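Local coordinates for putative iron binding protein (Bordetella pertussis Tohama I, PDB 1Y9U) that binds ferric iron through tyrosine side chains, probably as the periplasmic solute-binding component of an iron uptake system, at residues A[212-215]-A[216-220]; A[262-265]-A[266-270]. All coordinates share one frame; numbering follows the deposited sequence.

Contact 1: residues A[212-215]-A[216-220]; sequences DARK and WGDAI
Trp216 N, Gly217 N and Asp218 N bond to the carbonyls of Asp212, Ala213 and Arg214 four residues back, in the i to i+4 pattern of a short alpha-helix. Helix 212-218 lies on the protein surface, and an i to i+4 salt bridge runs along its outside. Arg214 gives NE, not the end of its guanidinium, to Asp218. Arg214 NE lies 2.8 Å from Asp218 OD1, and the bond is somewhat bent. OD1 sits near the guanidinium plane, at its edge. From the acid's side the nitrogen comes to the syn side of OD1, 31° out of the carboxylate plane. The two planes are turned 76° apart, and one direct bond joins them. Arg214 CG is anti to the backbone N and the chain then bends at chi2 (54°), which carries NE along the helix to the acid. The far end of the guanidinium is held separately, since NH1 donates to Ala207 O in the loop before the helix. At the first turn the Trp216 indole lies against backbone. Asp212 O sits over one face, 3.2 Å from Trp216 CD1, while it also accepts from Trp216 N at 2.9 Å. The indole also packs on Arg184 and Leu187 of helix 179-187 and on Met204 of helix 198-206. Ala219 N to Lys215 O is a weak bond of 3.3 Å. Lys205 NZ bonds to Gly217 O and Ile220 O, tying this end to helix 198-206. A water bridges the salt-bridged pair: it accepts from Arg214 NH2 at 2.9 Å and donates to Asp218 OD2 at 2.8 Å.

Contact 2: residues A[262-265]-A[266-270]; sequences VSEP and AQTLY
Thr268 OG1 donates to Glu264 O at 2.7 Å, back across one turn at the start of helix 264-273. Thr268 N bonds to Glu264 O as well, at 3.0 Å, so one carbonyl takes two donors from one residue. The amide comes nearly end-on to the carbonyl, whereas the hydroxyl lies 41° out of the carbonyl plane. OG1 is beside its own backbone N (chi1 -55°), which turns it back to the preceding turn. A water donates to both Thr268 OG1 and Glu264 OE1, 2.7 Å from each, and joins the two side chains. Ser263 is the N-cap. Ser263 OG accepts from Ala266 N in a weak capping bond of 3.4 Å, and it is also hydrogen-bonded to Tyr260 O. Gln267 N donates to Ser263 O at 2.9 Å, and Gln267 CG lies 3.2 Å from this same Ser263 O. The Gln267 chain bends beyond CG, which brings Gln267 NE2 to 4.0 Å from Val262 CA. Its amide is held from outside: NE2 bonds to Leu261 O and Leu102 O, and OE1 accepts from Arg280 N. Further out, Val262 packs on helix 82-87 and on Leu102 of strand 100-112. Leu269 meets Leu22 of helix 20-30, and Tyr270 touches Leu22 of that helix and Leu102 and Ser103 of strand 100-112.

In the fold
Contact 1 is a short helix and contact 2 a helix N-terminus, met one after the other along the chain. Their centres are 28 Å apart and their nearest atoms about 19 Å, so they do not touch. Strand 100-112 relates them: it pairs with strand 220-223, which begins at the last residue of contact 1, and Leu102 on it meets contact 2. Contact 1 is the closer to the iron site. The Trp216 side chain is about 9 Å from that of Tyr200, an iron ligand, though no iron is bound in this model. Residues 262-270 lie away from the annotated metal ligands and join helices 20-30 and 82-87 to the sheet.

Contact 1: residues A[212-215]-A[216-220]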
loop_
_atom_site.group_PDB
_atom_site.type_symbol
_atom_site.label_atom_id
_atom_site.label_comp_id
_atom_site.label_asym_id
_atom_site.label_seq_id
_atom_site.Cartn_x
_atom_site.Cartn_y
_atom_site.Cartn_z
ATOM N N ASP A 212 -22.941 6.796 -7.001
ATOM C CA ASP A 212 -22.046 6.545 -8.129
ATOM C C ASP A 212 -20.929 5.572 -7.745
ATOM O O ASP A 212 -20.575 4.718 -8.550
ATOM C CB ASP A 212 -21.498 7.851 -8.732
ATOM C CG ASP A 212 -22.428 8.442 -9.788
ATOM O OD1 ASP A 212 -23.109 7.685 -10.523
ATOM O OD2 ASP A 212 -22.495 9.655 -9.987
ATOM N N ALA A 213 -20.408 5.641 -6.524
ATOM C CA ALA A 213 -19.377 4.724 -6.087
ATOM C C ALA A 213 -19.794 3.264 -6.265
ATOM O O ALA A 213 -19.029 2.474 -6.829
ATOM C CB ALA A 213 -18.974 4.986 -4.638
ATOM N N ARG A 214 -21.003 2.905 -5.829
ATOM C CA ARG A 214 -21.470 1.533 -5.951
ATOM C C ARG A 214 -21.715 1.171 -7.417
ATOM O O ARG A 214 -21.519 0.015 -7.802
ATOM C CB ARG A 214 -22.705 1.292 -5.082
ATOM C CG ARG A 214 -23.256 -0.104 -5.121
ATOM C CD ARG A 214 -22.246 -1.196 -4.796
ATOM N NE ARG A 214 -22.897 -2.497 -4.734
ATOM C CZ ARG A 214 -23.457 -3.029 -3.666
ATOM N NH1 ARG A 214 -23.433 -2.412 -2.499
ATOM N NH2 ARG A 214 -24.045 -4.209 -3.788
ATOM N N LYS A 215 -22.154 2.120 -8.234
ATOM C CA LYS A 215 -22.334 1.847 -9.655
ATOM C C LYS A 215 -21.002 1.480 -10.310
ATOM O O LYS A 215 -20.915 0.544 -11.104
ATOM C CB LYS A 215 -22.984 3.060 -10.332
ATOM C CG LYS A 215 -23.436 2.835 -11.730
ATOM C CD LYS A 215 -24.167 4.070 -12.231
ATOM C CE LYS A 215 -24.867 3.834 -13.532
ATOM N NZ LYS A 215 -25.730 5.019 -13.849
ATOM N N TRP A 216 -19.960 2.213 -9.952
ATOM C CA TRP A 216 -18.626 1.930 -10.489
ATOM C C TRP A 216 -18.137 0.568 -9.967
ATOM O O TRP A 216 -17.559 -0.221 -10.702
ATOM C CB TRP A 216 -17.630 3.014 -10.097
ATOM C CG TRP A 216 -17.934 4.387 -10.611
ATOM C CD1 TRP A 216 -19.047 4.796 -11.305
ATOM C CD2 TRP A 216 -17.118 5.545 -10.445
ATOM N NE1 TRP A 216 -18.960 6.137 -11.580
ATOM C CE2 TRP A 216 -17.805 6.632 -11.048
ATOM C CE3 TRP A 216 -15.883 5.787 -9.822
ATOM C CZ2 TRP A 216 -17.288 7.919 -11.074
ATOM C CZ3 TRP A 216 -15.363 7.057 -9.852
ATOM C CH2 TRP A 216 -16.073 8.119 -10.494
ATOM N N GLY A 217 -18.357 0.297 -8.684
ATOM C CA GLY A 217 -17.917 -0.969 -8.115
ATOM C C GLY A 217 -18.628 -2.157 -8.754
ATOM O O GLY A 217 -18.025 -3.191 -9.039
ATOM N N ASP A 218 -19.930 -2.010 -9.013
ATOM C CA ASP A 218 -20.702 -3.100 -9.591
ATOM C C ASP A 218 -20.248 -3.409 -11.024
ATOM O O ASP A 218 -20.478 -4.524 -11.512
ATOM C CB ASP A 218 -22.194 -2.783 -9.617
ATOM C CG ASP A 218 -22.889 -3.021 -8.315
ATOM O OD1 ASP A 218 -22.274 -3.406 -7.291
ATOM O OD2 ASP A 218 -24.130 -2.834 -8.238
ATOM N N ALA A 219 -19.617 -2.446 -11.698
ATOM C CA ALA A 219 -19.240 -2.607 -13.093
ATOM C C ALA A 219 -18.007 -3.483 -13.302
ATOM O O ALA A 219 -17.747 -3.889 -14.440
ATOM C CB ALA A 219 -18.976 -1.258 -13.697
ATOM N N ILE A 220 -17.247 -3.753 -12.235
ATOM C CA ILE A 220 -15.938 -4.362 -12.330
ATOM C C ILE A 220 -15.798 -5.573 -11.426
ATOM O O ILE A 220 -16.546 -5.791 -10.475
ATOM C CB ILE A 220 -14.790 -3.340 -12.012
ATOM C CG1 ILE A 220 -14.833 -2.824 -10.565
ATOM C CG2 ILE A 220 -14.847 -2.177 -12.991
ATOM C CD1 ILE A 220 -13.507 -2.242 -10.102
HETATM O O HOH W 1 -25.217 -4.636 -6.440
#

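Contact 2: residues A[262-265]-A[266-270]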
loop_
_atom_site.group_PDB
_atom_site.type_symbol
_atom_site.label_atom_id
_atom_site.label_comp_id
_atom_site.label_asym_id
_atom_site.label_seq_id
_atom_site.Cartn_x
_atom_site.Cartn_y
_atom_site.Cartn_z
ATOM N N VAL A 262 -0.007 -5.364 15.467
ATOM C CA VAL A 262 0.021 -6.630 14.704
ATOM C C VAL A 262 -0.733 -7.788 15.365
ATOM O O VAL A 262 -0.738 -8.899 14.840
ATOM C CB VAL A 262 1.459 -7.067 14.342
ATOM C CG1 VAL A 262 2.133 -5.939 13.566
ATOM C CG2 VAL A 262 2.242 -7.509 15.561
ATOM N N SER A 263 -1.410 -7.518 16.484
ATOM C CA SER A 263 -2.267 -8.498 17.137
ATOM C C SER A 263 -3.493 -8.765 16.266
ATOM O O SER A 263 -3.859 -7.944 15.415
ATOM C CB SER A 263 -2.695 -8.005 18.523
ATOM O OG SER A 263 -3.704 -6.999 18.466
ATOM N N GLU A 264 -4.127 -9.921 16.436
ATOM C CA GLU A 264 -5.277 -10.247 15.615
ATOM C C GLU A 264 -6.420 -9.229 15.776
ATOM O O GLU A 264 -6.935 -8.729 14.774
ATOM C CB GLU A 264 -5.780 -11.686 15.810
ATOM C CG GLU A 264 -6.991 -11.951 14.933
ATOM C CD GLU A 264 -7.420 -13.395 14.791
ATOM O OE1 GLU A 264 -8.572 -13.603 14.323
ATOM O OE2 GLU A 264 -6.624 -14.319 15.092
ATOM N N PRO A 265 -6.848 -8.885 16.988
ATOM C CA PRO A 265 -7.930 -7.902 17.124
ATOM C C PRO A 265 -7.612 -6.552 16.454
ATOM O O PRO A 265 -8.479 -5.978 15.768
ATOM C CB PRO A 265 -8.106 -7.775 18.641
ATOM C CG PRO A 265 -7.614 -9.044 19.169
ATOM C CD PRO A 265 -6.433 -9.401 18.306
ATOM N N ALA A 266 -6.399 -6.049 16.619
ATOM C CA ALA A 266 -6.064 -4.755 16.047
ATOM C C ALA A 266 -5.997 -4.855 14.535
ATOM O O ALA A 266 -6.471 -3.990 13.842
ATOM C CB ALA A 266 -4.739 -4.253 16.580
ATOM N N GLN A 267 -5.381 -5.909 14.026
ATOM C CA GLN A 267 -5.237 -6.086 12.584
ATOM C C GLN A 267 -6.567 -6.182 11.903
ATOM O O GLN A 267 -6.706 -5.681 10.776
ATOM C CB GLN A 267 -4.423 -7.346 12.296
ATOM C CG GLN A 267 -2.920 -7.156 12.480
ATOM C CD GLN A 267 -2.302 -6.547 11.246
ATOM O OE1 GLN A 267 -2.357 -7.157 10.196
ATOM N NE2 GLN A 267 -1.753 -5.342 11.360
ATOM N N THR A 268 -7.532 -6.860 12.539
ATOM C CA THR A 268 -8.868 -6.994 11.982
ATOM C C THR A 268 -9.465 -5.606 11.732
ATOM O O THR A 268 -9.916 -5.316 10.612
ATOM C CB THR A 268 -9.761 -7.836 12.928
ATOM O OG1 THR A 268 -9.138 -9.107 13.193
ATOM C CG2 THR A 268 -11.096 -8.141 12.284
ATOM N N LEU A 269 -9.402 -4.754 12.739
ATOM C CA LEU A 269 -9.930 -3.382 12.637
ATOM C C LEU A 269 -9.072 -2.506 11.713
ATOM O O LEU A 269 -9.609 -1.709 10.942
ATOM C CB LEU A 269 -10.017 -2.730 14.025
ATOM C CG LEU A 269 -10.953 -3.391 15.038
ATOM C CD1 LEU A 269 -10.757 -2.778 16.436
ATOM C CD2 LEU A 269 -12.400 -3.283 14.581
ATOM N N TYR A 270 -7.760 -2.648 11.808
ATOM C CA TYR A 270 -6.773 -1.828 11.101
ATOM C C TYR A 270 -6.955 -1.946 9.591
ATOM O O TYR A 270 -6.983 -0.939 8.873
ATOM C CB TYR A 270 -5.332 -2.213 11.517
ATOM C CG TYR A 270 -4.259 -1.317 10.937
ATOM C CD1 TYR A 270 -3.733 -0.263 11.672
ATOM C CD2 TYR A 270 -3.744 -1.540 9.668
ATOM C CE1 TYR A 270 -2.770 0.568 11.147
ATOM C CE2 TYR A 270 -2.791 -0.698 9.130
ATOM C CZ TYR A 270 -2.305 0.351 9.865
ATOM O OH TYR A 270 -1.337 1.197 9.356
HETATM O O HOH W 2 -9.854 -11.728 12.804
#